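Local coordinates for protein serpin-12 (Manduca sexta, PDB 6CJ7) that probably inhibits serine proteases as a serpin, and controls the prophenoloxidase activation system in larval hemolymph, at residues Thr163-Trp177 / Pro313-Asp327. Numbering follows the deposited sequence.
Sequences TQMVMVNAVYFKGLW and PQVSSALHSAVLTID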
loop_
_atom_site.group_PDB
_atom_site.type_symbol
_atom_site.label_atom_id
_atom_site.label_comp_id
_atom_site.label_asym_id
_atom_site.label_seq_id
_atom_site.Cartn_x
_atom_site.Cartn_y
_atom_site.Cartn_z
ATOM N N THR A 163 0.227 -26.900 -3.119
ATOM C CA THR A 163 0.205 -25.589 -2.478
ATOM C C THR A 163 -0.035 -25.737 -0.987
ATOM O O THR A 163 -0.920 -26.486 -0.562
ATOM C CB THR A 163 -0.893 -24.721 -3.097
ATOM O OG1 THR A 163 -0.618 -24.578 -4.494
ATOM C CG2 THR A 163 -0.974 -23.339 -2.425
ATOM N N GLN A 164 0.754 -25.019 -0.193
ATOM C CA GLN A 164 0.643 -25.083 1.259
ATOM C C GLN A 164 -0.020 -23.856 1.856
ATOM O O GLN A 164 -0.853 -23.983 2.760
ATOM C CB GLN A 164 2.026 -25.277 1.891
ATOM C CG GLN A 164 2.669 -26.577 1.435
ATOM C CD GLN A 164 3.777 -27.036 2.339
ATOM O OE1 GLN A 164 4.264 -28.165 2.201
ATOM N NE2 GLN A 164 4.189 -26.180 3.262
ATOM N N MET A 165 0.312 -22.659 1.369
ATOM C CA MET A 165 -0.149 -21.446 2.027
ATOM C C MET A 165 -0.149 -20.307 1.020
ATOM O O MET A 165 0.871 -20.056 0.378
ATOM C CB MET A 165 0.747 -21.092 3.227
ATOM C CG MET A 165 0.150 -20.050 4.131
ATOM S SD MET A 165 1.343 -19.484 5.372
ATOM C CE MET A 165 2.281 -20.943 5.720
ATOM N N VAL A 166 -1.277 -19.619 0.902
ATOM C CA VAL A 166 -1.403 -18.446 0.046
ATOM C C VAL A 166 -1.733 -17.266 0.944
ATOM O O VAL A 166 -2.783 -17.249 1.599
ATOM C CB VAL A 166 -2.487 -18.634 -1.022
ATOM C CG1 VAL A 166 -2.665 -17.327 -1.820
ATOM C CG2 VAL A 166 -2.135 -19.780 -1.945
ATOM N N MET A 167 -0.845 -16.281 0.980
ATOM C CA MET A 167 -1.087 -15.068 1.738
ATOM C C MET A 167 -1.587 -13.969 0.806
ATOM O O MET A 167 -1.007 -13.748 -0.262
ATOM C CB MET A 167 0.189 -14.657 2.467
ATOM C CG MET A 167 0.765 -15.834 3.289
ATOM S SD MET A 167 1.925 -15.253 4.495
ATOM C CE MET A 167 0.829 -14.535 5.713
ATOM N N VAL A 168 -2.673 -13.303 1.200
ATOM C CA VAL A 168 -3.239 -12.198 0.423
ATOM C C VAL A 168 -3.403 -10.975 1.312
ATOM O O VAL A 168 -3.878 -11.059 2.451
ATOM C CB VAL A 168 -4.588 -12.557 -0.252
ATOM C CG1 VAL A 168 -4.432 -13.710 -1.188
ATOM C CG2 VAL A 168 -5.669 -12.839 0.768
ATOM N N ASN A 169 -2.989 -9.823 0.795
ATOM C CA ASN A 169 -3.182 -8.554 1.489
ATOM C C ASN A 169 -3.506 -7.530 0.421
ATOM O O ASN A 169 -2.655 -7.227 -0.423
ATOM C CB ASN A 169 -1.945 -8.150 2.286
ATOM C CG ASN A 169 -1.632 -9.139 3.389
ATOM O OD1 ASN A 169 -0.934 -10.147 3.173
ATOM N ND2 ASN A 169 -2.175 -8.874 4.582
ATOM N N ALA A 170 -4.740 -7.063 0.425
ATOM C CA ALA A 170 -5.236 -6.167 -0.616
ATOM C C ALA A 170 -5.796 -4.913 0.032
ATOM O O ALA A 170 -6.273 -4.942 1.171
ATOM C CB ALA A 170 -6.303 -6.869 -1.449
ATOM N N VAL A 171 -5.731 -3.796 -0.690
ATOM C CA VAL A 171 -6.269 -2.549 -0.139
ATOM C C VAL A 171 -6.807 -1.684 -1.272
ATOM O O VAL A 171 -6.212 -1.601 -2.353
ATOM C CB VAL A 171 -5.214 -1.800 0.703
ATOM C CG1 VAL A 171 -4.047 -1.359 -0.144
ATOM C CG2 VAL A 171 -5.857 -0.604 1.408
ATOM N N TYR A 172 -7.960 -1.063 -1.015
ATOM C CA TYR A 172 -8.608 -0.128 -1.939
ATOM C C TYR A 172 -8.912 1.156 -1.189
ATOM O O TYR A 172 -9.455 1.109 -0.079
ATOM C CB TYR A 172 -9.907 -0.719 -2.496
ATOM C CG TYR A 172 -10.827 0.284 -3.154
ATOM C CD1 TYR A 172 -10.477 0.886 -4.349
ATOM C CD2 TYR A 172 -12.064 0.587 -2.608
ATOM C CE1 TYR A 172 -11.327 1.798 -4.973
ATOM C CE2 TYR A 172 -12.924 1.502 -3.222
ATOM C CZ TYR A 172 -12.544 2.092 -4.405
ATOM O OH TYR A 172 -13.387 2.987 -5.032
ATOM N N PHE A 173 -8.585 2.300 -1.787
ATOM C CA PHE A 173 -8.958 3.578 -1.189
ATOM C C PHE A 173 -9.586 4.495 -2.220
ATOM O O PHE A 173 -9.037 4.682 -3.307
ATOM C CB PHE A 173 -7.761 4.305 -0.556
ATOM C CG PHE A 173 -8.145 5.586 0.149
ATOM C CD1 PHE A 173 -8.046 6.816 -0.493
ATOM C CD2 PHE A 173 -8.621 5.556 1.447
ATOM C CE1 PHE A 173 -8.407 7.992 0.141
ATOM C CE2 PHE A 173 -8.985 6.725 2.094
ATOM C CZ PHE A 173 -8.876 7.954 1.447
ATOM N N LYS A 174 -10.727 5.083 -1.862
ATOM C CA LYS A 174 -11.291 6.218 -2.585
ATOM C C LYS A 174 -11.881 7.136 -1.531
ATOM O O LYS A 174 -12.815 6.741 -0.828
ATOM C CB LYS A 174 -12.360 5.780 -3.589
ATOM C CG LYS A 174 -12.674 6.833 -4.683
ATOM C CD LYS A 174 -13.564 7.935 -4.193
ATOM C CE LYS A 174 -13.666 9.047 -5.229
ATOM N NZ LYS A 174 -14.303 10.242 -4.630
ATOM N N GLY A 175 -11.339 8.348 -1.405
ATOM C CA GLY A 175 -11.735 9.256 -0.354
ATOM C C GLY A 175 -12.548 10.420 -0.893
ATOM O O GLY A 175 -12.742 10.589 -2.095
ATOM N N LEU A 176 -13.038 11.220 0.046
ATOM C CA LEU A 176 -13.761 12.448 -0.249
ATOM C C LEU A 176 -12.920 13.609 0.262
ATOM O O LEU A 176 -12.553 13.637 1.440
ATOM C CB LEU A 176 -15.134 12.433 0.430
ATOM C CG LEU A 176 -16.155 13.495 0.037
ATOM C CD1 LEU A 176 -17.114 12.922 -0.979
ATOM C CD2 LEU A 176 -16.900 13.973 1.270
ATOM N N TRP A 177 -12.599 14.557 -0.611
ATOM C CA TRP A 177 -11.820 15.699 -0.168
ATOM C C TRP A 177 -12.583 16.495 0.886
ATOM O O TRP A 177 -13.818 16.569 0.879
ATOM C CB TRP A 177 -11.478 16.621 -1.338
ATOM C CG TRP A 177 -10.712 15.971 -2.439
ATOM C CD1 TRP A 177 -11.143 15.786 -3.726
ATOM C CD2 TRP A 177 -9.372 15.449 -2.387
ATOM N NE1 TRP A 177 -10.171 15.169 -4.465
ATOM C CE2 TRP A 177 -9.069 14.961 -3.675
ATOM C CE3 TRP A 177 -8.405 15.340 -1.373
ATOM C CZ2 TRP A 177 -7.840 14.366 -3.985
ATOM C CZ3 TRP A 177 -7.184 14.752 -1.680
ATOM C CH2 TRP A 177 -6.909 14.279 -2.984
ATOM N N PRO A 313 4.383 -25.627 7.617
ATOM C CA PRO A 313 4.121 -25.124 6.264
ATOM C C PRO A 313 5.153 -24.074 5.892
ATOM O O PRO A 313 5.920 -23.591 6.721
ATOM C CB PRO A 313 2.722 -24.516 6.375
ATOM C CG PRO A 313 2.677 -24.020 7.808
ATOM C CD PRO A 313 3.480 -25.023 8.623
ATOM N N GLN A 314 5.189 -23.742 4.607
ATOM C CA GLN A 314 5.915 -22.562 4.157
ATOM C C GLN A 314 4.998 -21.739 3.268
ATOM O O GLN A 314 3.919 -22.190 2.867
ATOM C CB GLN A 314 7.210 -22.917 3.412
ATOM C CG GLN A 314 7.016 -23.569 2.064
ATOM C CD GLN A 314 6.883 -25.073 2.146
ATOM O OE1 GLN A 314 7.291 -25.707 3.142
ATOM N NE2 GLN A 314 6.295 -25.660 1.118
ATOM N N VAL A 315 5.434 -20.513 2.971
ATOM C CA VAL A 315 4.658 -19.625 2.103
ATOM C C VAL A 315 4.809 -20.088 0.662
ATOM O O VAL A 315 5.927 -20.162 0.137
ATOM C CB VAL A 315 5.102 -18.166 2.251
ATOM C CG1 VAL A 315 4.305 -17.281 1.275
ATOM C CG2 VAL A 315 4.919 -17.684 3.701
ATOM N N SER A 316 3.689 -20.436 0.029
ATOM C CA SER A 316 3.722 -20.806 -1.383
ATOM C C SER A 316 3.556 -19.599 -2.284
ATOM O O SER A 316 4.221 -19.509 -3.328
ATOM C CB SER A 316 2.623 -21.823 -1.710
ATOM O OG SER A 316 2.687 -22.922 -0.823
ATOM N N SER A 317 2.651 -18.697 -1.929
ATOM C CA SER A 317 2.401 -17.494 -2.701
ATOM C C SER A 317 2.150 -16.355 -1.724
ATOM O O SER A 317 1.493 -16.551 -0.699
ATOM C CB SER A 317 1.191 -17.665 -3.634
ATOM O OG SER A 317 1.487 -18.587 -4.670
ATOM N N ALA A 318 2.707 -15.185 -2.025
ATOM C CA ALA A 318 2.496 -13.973 -1.237
ATOM C C ALA A 318 2.061 -12.898 -2.216
ATOM O O ALA A 318 2.856 -12.465 -3.060
ATOM C CB ALA A 318 3.766 -13.559 -0.490
ATOM N N LEU A 319 0.794 -12.493 -2.128
ATOM C CA LEU A 319 0.164 -11.678 -3.158
ATOM C C LEU A 319 -0.383 -10.399 -2.548
ATOM O O LEU A 319 -1.028 -10.431 -1.490
ATOM C CB LEU A 319 -0.962 -12.455 -3.847
ATOM C CG LEU A 319 -0.532 -13.810 -4.417
ATOM C CD1 LEU A 319 -1.725 -14.589 -4.950
ATOM C CD2 LEU A 319 0.495 -13.584 -5.505
ATOM N N HIS A 320 -0.131 -9.282 -3.225
ATOM C CA HIS A 320 -0.560 -7.968 -2.771
ATOM C C HIS A 320 -1.258 -7.230 -3.903
ATOM O O HIS A 320 -0.795 -7.239 -5.039
ATOM C CB HIS A 320 0.643 -7.139 -2.279
ATOM C CG HIS A 320 0.305 -5.705 -1.963
ATOM N ND1 HIS A 320 -0.750 -5.344 -1.151
ATOM C CD2 HIS A 320 0.881 -4.546 -2.369
ATOM C CE1 HIS A 320 -0.810 -4.023 -1.074
ATOM N NE2 HIS A 320 0.177 -3.516 -1.786
ATOM N N SER A 321 -2.378 -6.588 -3.591
ATOM C CA SER A 321 -3.039 -5.730 -4.561
ATOM C C SER A 321 -3.355 -4.394 -3.912
ATOM O O SER A 321 -3.729 -4.336 -2.737
ATOM C CB SER A 321 -4.324 -6.354 -5.101
ATOM O OG SER A 321 -4.944 -5.467 -6.035
ATOM N N ALA A 322 -3.232 -3.325 -4.697
ATOM C CA ALA A 322 -3.441 -1.976 -4.184
ATOM C C ALA A 322 -4.164 -1.170 -5.247
ATOM O O ALA A 322 -3.726 -1.144 -6.400
ATOM C CB ALA A 322 -2.107 -1.305 -3.832
ATOM N N VAL A 323 -5.271 -0.526 -4.874
ATOM C CA VAL A 323 -6.042 0.308 -5.797
ATOM C C VAL A 323 -6.271 1.660 -5.135
ATOM O O VAL A 323 -6.801 1.725 -4.024
ATOM C CB VAL A 323 -7.398 -0.323 -6.174
ATOM C CG1 VAL A 323 -8.194 0.639 -7.062
ATOM C CG2 VAL A 323 -7.214 -1.662 -6.888
ATOM N N LEU A 324 -5.900 2.740 -5.829
ATOM C CA LEU A 324 -6.125 4.097 -5.335
ATOM C C LEU A 324 -6.771 4.902 -6.451
ATOM O O LEU A 324 -6.252 4.936 -7.572
ATOM C CB LEU A 324 -4.817 4.767 -4.915
ATOM C CG LEU A 324 -4.912 6.251 -4.585
ATOM C CD1 LEU A 324 -5.714 6.426 -3.294
ATOM C CD2 LEU A 324 -3.513 6.849 -4.452
ATOM N N THR A 325 -7.890 5.550 -6.145
ATOM C CA THR A 325 -8.623 6.353 -7.118
ATOM C C THR A 325 -8.828 7.736 -6.532
ATOM O O THR A 325 -9.229 7.860 -5.373
ATOM C CB THR A 325 -9.993 5.736 -7.452
ATOM O OG1 THR A 325 -9.809 4.406 -7.958
ATOM C CG2 THR A 325 -10.724 6.566 -8.491
ATOM N N ILE A 326 -8.594 8.778 -7.337
ATOM C CA ILE A 326 -8.963 10.124 -6.916
ATOM C C ILE A 326 -9.843 10.767 -7.981
ATOM O O ILE A 326 -9.718 10.475 -9.175
ATOM C CB ILE A 326 -7.736 11.021 -6.609
ATOM C CG1 ILE A 326 -6.937 11.368 -7.854
ATOM C CG2 ILE A 326 -6.831 10.378 -5.546
ATOM C CD1 ILE A 326 -5.953 12.481 -7.574
ATOM N N ASP A 327 -10.744 11.639 -7.536
ATOM C CA ASP A 327 -11.539 12.460 -8.453
ATOM C C ASP A 327 -11.925 13.741 -7.720
ATOM O O ASP A 327 -11.347 14.067 -6.681
ATOM C CB ASP A 327 -12.739 11.671 -9.021
ATOM C CG ASP A 327 -13.771 11.269 -7.976
ATOM O OD1 ASP A 327 -13.824 11.853 -6.874
ATOM O OD2 ASP A 327 -14.562 10.348 -8.283
HETATM O O HOH W 1 6.607 -27.919 0.177
HETATM O O HOH W 2 -12.717 3.519 -7.688
HETATM O O HOH W 3 -9.497 9.383 -3.207
HETATM O O HOH W 4 -10.386 11.896 -4.319
#
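From Met165 O, which accepts from both Ser316 N and Ser317 N (3.2 Å), up to Thr325 N on Phe173 O, an unbroken ladder of backbone hydrogen bonds joins strands 165-174 and 317-326, whose axes run parallel at 0°. Side-chain bonds reinforce it at three places. Ser316 OG accepts from both Gln164 N (2.9 Å) and Met165 N, pinning the entry to the ladder. Midway, His320 ND1 donates to Asn169 O (2.8 Å, 161°), the oxygen lying close to the ring plane; Ser321 N reaches it from the opposite face of the carbonyl plane, and NE2 bonds Ser39 N. At the far end Trp177 NE1 donates to Asp327 O (2.7 Å), nearly in line with the C=O but with a bent N-H (144°). Lys174 NZ meets Asp327 OD1 at 2.8 Å from above the carboxylate plane in a salt bridge, and also donates to Gly175 O; an alanine in place of Lys174 would probably leave Gly175 O without this donor and OD1, also held by Arg329 N, without this cation. Val323 CG1 abuts the Tyr172 ring edge at CD1 (3.6 Å). These are strands 3 and 5 of serpin sheet A, directly paired with no inserted reactive-centre loop between, as in native serpins; strands 92-102 and 265-282 flank them, and helix 40-51 packs against Met167.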